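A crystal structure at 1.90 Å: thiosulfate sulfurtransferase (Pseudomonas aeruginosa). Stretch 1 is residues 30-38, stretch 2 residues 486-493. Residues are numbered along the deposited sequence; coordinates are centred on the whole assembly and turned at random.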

# COMPACT_ATOMS: atom_id res chain seq x y z
N ARG A 30 -7.47 -10.06 9.86
CA ARG A 30 -6.82 -9.76 11.13
C ARG A 30 -6.15 -8.39 10.99
O ARG A 30 -6.11 -7.82 9.90
N GLU A 31 -5.62 -7.86 12.09
CA GLU A 31 -4.91 -6.59 12.05
C GLU A 31 -3.61 -6.82 11.28
O GLU A 31 -3.19 -7.96 11.08
N GLU A 32 -2.95 -5.73 10.88
CA GLU A 32 -1.73 -5.84 10.09
C GLU A 32 -0.56 -6.58 10.74
O GLU A 32 0.11 -7.35 10.07
N ASP A 33 -0.30 -6.36 12.03
CA ASP A 33 0.83 -7.04 12.63
C ASP A 33 0.69 -8.57 12.59
O ASP A 33 1.64 -9.26 12.23
N PRO A 34 -0.47 -9.12 12.97
CA PRO A 34 -0.55 -10.58 12.89
C PRO A 34 -0.50 -11.07 11.43
O PRO A 34 0.06 -12.12 11.14
N PHE A 35 -1.07 -10.28 10.52
CA PHE A 35 -1.05 -10.61 9.09
C PHE A 35 0.41 -10.73 8.65
O PHE A 35 0.79 -11.68 7.98
N ALA A 36 1.22 -9.76 9.07
CA ALA A 36 2.63 -9.72 8.71
C ALA A 36 3.47 -10.88 9.23
O ALA A 36 4.61 -11.05 8.81
N GLN A 37 2.93 -11.68 10.15
CA GLN A 37 3.69 -12.81 10.68
C GLN A 37 3.54 -14.06 9.82
O GLN A 37 4.44 -14.90 9.79
N ALA A 38 2.42 -14.18 9.12
CA ALA A 38 2.17 -15.33 8.26
C ALA A 38 0.89 -15.19 7.44
O ALA A 38 -0.19 -14.96 7.98
N ARG A 486 -1.45 -2.75 20.73
CA ARG A 486 -1.05 -2.04 19.52
C ARG A 486 -0.52 -2.99 18.45
O ARG A 486 0.69 -3.13 18.28
N ILE A 487 -1.43 -3.64 17.74
CA ILE A 487 -1.06 -4.57 16.68
C ILE A 487 -1.63 -4.11 15.34
O ILE A 487 -1.62 -4.87 14.37
N ASP A 488 -2.11 -2.87 15.29
CA ASP A 488 -2.71 -2.36 14.06
C ASP A 488 -1.71 -2.02 12.96
O ASP A 488 -2.11 -1.82 11.81
N ARG A 489 -0.42 -1.97 13.29
CA ARG A 489 0.60 -1.68 12.29
C ARG A 489 1.85 -2.54 12.43
O ARG A 489 2.41 -2.69 13.51
N TYR A 490 2.29 -3.10 11.31
CA TYR A 490 3.50 -3.91 11.28
C TYR A 490 4.69 -2.96 11.25
O TYR A 490 4.75 -2.06 10.42
N ARG A 491 5.64 -3.17 12.16
CA ARG A 491 6.83 -2.33 12.23
C ARG A 491 7.78 -2.71 11.10
O ARG A 491 8.62 -3.59 11.24
N ARG A 492 7.65 -2.03 9.96
CA ARG A 492 8.49 -2.30 8.81
C ARG A 492 9.95 -1.94 9.09
O ARG A 492 10.27 -0.80 9.39
N PRO A 493 10.86 -2.93 9.01
CA PRO A 493 12.29 -2.71 9.26
C PRO A 493 12.92 -1.75 8.26
O PRO A 493 14.01 -1.23 8.49

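The contact joins the first turn of a short helix to a segment without regular structure that lies far away in sequence. The Asp 33 amide at the helix start takes the Ile 487 carbonyl, and the Glu 32 carboxylate takes the Tyr 490 amide and the Arg 492 guanidinium. Asp 33 N donates to Ile 487 O at 3.1 Å, which fixes the register at one end, while Glu 32 holds it further along, at Tyr 490.

Glu 32 does most of the polar work. Its CA-to-CB bond points toward the other stretch, and chi1 and chi2 are both t, so the chain is fully extended and carries the carboxylate past the Asp 488 and Arg 489 backbone. There Glu 32 OE1 accepts from Tyr 490 N at 2.9 Å, nearly in line, and from Arg 492 NH1 at 3.0 Å. Glu 32 OE2 takes the other arm, with Arg 492 NH2 at 2.7 Å, completing a two-pronged salt bridge in which the carboxylate meets the edge of the guanidinium. Arg 492 begins sideways with chi1 m, then runs through t at chi2 and chi3, and a chi4 of 69° turns the guanidinium to meet the acid. A weak hydrogen bond from Arg 492 NH1 to Tyr 490 O, 3.0 Å, also ties the arginine to the backbone of its own stretch. Both charged partners are buried, and each answers the other.

Glu 31, at the N-cap position, also points toward the partner but folds rather than extends, with chi1 and chi2 both m. The bend brings Glu 31 OE1 to water 1 at 2.7 Å; that water also donates to Asp 488 O at 2.7 Å and accepts from Glu 32 N at 3.1 Å. One water thus joins one carboxylate oxygen, one carbonyl and the first amide of the helix. The aliphatic part of the same side chain is not idle: Glu 31 CG lies 3.9 Å from Ile 487 CD1.

Ile 487, chi1 p and chi2 t, leaves sideways and lies along the helix start, with Ile 487 CB 4.1 Å from Pro 34 CD. The proline ring, C-gamma endo, offers a rigid apolar surface here.

Asp 33 points toward the partner with chi1 t, placing Asp 33 OD1 near the plane of the Tyr 490 ring, 3.8 Å from Tyr 490 CD1. Water 2 extends its reach, donating to Asp 33 OD1 at 2.6 Å and accepting from Arg 491 N at 2.8 Å. Water 3 joins Arg 486 O, at 3.0 Å, to Asp 33 OD2 through a weak bond, also 3.0 Å.

Tyr 490, chi1 t and chi2 56°, lays one ring face over Ala 36. Ala 36 CB sits 3.7 Å from the Tyr 490 ring centroid, 25° off the normal, a CH-pi contact, and comes within 3.4 Å of Tyr 490 CG. The methyl makes the contact at close range. The tyrosine hydroxyl is satisfied elsewhere in the structure.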

# COMPACT_ATOMS: atom_id res chain seq x y z
CB ARG A 30 -5.74 -10.80 11.45
CG ARG A 30 -6.26 -12.22 11.67
CD ARG A 30 -5.09 -13.18 11.84
NE ARG A 30 -4.35 -13.38 10.60
CZ ARG A 30 -3.17 -13.98 10.52
NH1 ARG A 30 -2.58 -14.44 11.63
NH2 ARG A 30 -2.57 -14.12 9.35
CB GLU A 31 -4.60 -6.10 13.47
CG GLU A 31 -5.83 -5.78 14.32
CD GLU A 31 -6.70 -4.69 13.72
OE1 GLU A 31 -6.15 -3.73 13.15
OE2 GLU A 31 -7.94 -4.79 13.83
CB GLU A 32 -1.26 -4.46 9.62
CG GLU A 32 -0.17 -4.54 8.55
CD GLU A 32 0.32 -3.18 8.07
OE1 GLU A 32 0.89 -2.43 8.88
OE2 GLU A 32 0.15 -2.88 6.87
CB ASP A 33 1.09 -6.57 14.07
CG ASP A 33 2.47 -6.95 14.56
OD1 ASP A 33 3.45 -6.67 13.83
OD2 ASP A 33 2.58 -7.52 15.66
CB PRO A 34 -1.86 -10.91 13.61
CG PRO A 34 -2.63 -9.61 13.61
CD PRO A 34 -1.57 -8.57 13.79
CB PHE A 35 -1.72 -9.48 8.29
CG PHE A 35 -1.40 -9.49 6.81
CD1 PHE A 35 -1.99 -10.42 5.96
CD2 PHE A 35 -0.52 -8.55 6.27
CE1 PHE A 35 -1.71 -10.40 4.58
CE2 PHE A 35 -0.24 -8.52 4.91
CZ PHE A 35 -0.84 -9.45 4.06
CB ALA A 36 3.23 -8.40 9.15
CB GLN A 37 3.26 -13.12 12.12
CG GLN A 37 3.30 -11.91 13.04
CD GLN A 37 4.59 -11.11 12.91
OE1 GLN A 37 4.57 -9.88 12.85
NE2 GLN A 37 5.72 -11.81 12.88
CB ALA A 38 2.11 -16.60 9.10
CB ARG A 486 0.02 -0.98 19.82
CG ARG A 486 -0.49 0.24 20.55
CD ARG A 486 0.58 1.32 20.66
NE ARG A 486 0.90 1.93 19.36
CZ ARG A 486 1.75 2.94 19.20
NH1 ARG A 486 2.37 3.45 20.25
NH2 ARG A 486 1.97 3.45 17.99
CB ILE A 487 -1.61 -5.98 16.97
CG1 ILE A 487 -3.13 -5.93 17.14
CG2 ILE A 487 -0.93 -6.55 18.21
CD1 ILE A 487 -3.80 -7.29 17.26
CB ASP A 488 -3.63 -1.16 14.37
CG ASP A 488 -2.92 0.01 15.03
OD1 ASP A 488 -1.95 -0.20 15.79
OD2 ASP A 488 -3.35 1.16 14.80
CB ARG A 489 1.01 -0.20 12.33
CG ARG A 489 2.22 0.10 11.45
CD ARG A 489 2.50 1.58 11.30
NE ARG A 489 3.69 1.80 10.47
CZ ARG A 489 4.93 1.52 10.85
NH1 ARG A 489 5.16 1.01 12.06
NH2 ARG A 489 5.95 1.71 10.02
CB TYR A 490 3.52 -4.80 10.04
CG TYR A 490 4.86 -5.44 9.76
CD1 TYR A 490 5.51 -6.21 10.72
CD2 TYR A 490 5.49 -5.27 8.52
CE1 TYR A 490 6.75 -6.82 10.46
CE2 TYR A 490 6.72 -5.87 8.24
CZ TYR A 490 7.35 -6.64 9.21
OH TYR A 490 8.56 -7.24 8.94
CB ARG A 491 7.52 -2.52 13.59
CG ARG A 491 8.67 -1.58 13.86
CD ARG A 491 9.29 -1.88 15.23
NE ARG A 491 10.35 -0.94 15.58
CZ ARG A 491 11.06 -1.00 16.71
NH1 ARG A 491 10.81 -1.96 17.59
NH2 ARG A 491 12.01 -0.11 16.95
CB ARG A 492 7.97 -1.52 7.60
CG ARG A 492 6.54 -1.90 7.20
CD ARG A 492 5.87 -0.77 6.43
NE ARG A 492 4.60 -1.15 5.80
CZ ARG A 492 3.48 -1.44 6.46
NH1 ARG A 492 3.45 -1.40 7.79
NH2 ARG A 492 2.38 -1.76 5.79
CB PRO A 493 12.88 -4.11 9.16
CG PRO A 493 11.74 -5.00 9.50
CD PRO A 493 10.60 -4.36 8.77
O HOH W 1 -4.44 -3.05 11.11
O HOH W 2 5.49 -5.11 14.16
O HOH W 3 2.73 -5.03 17.30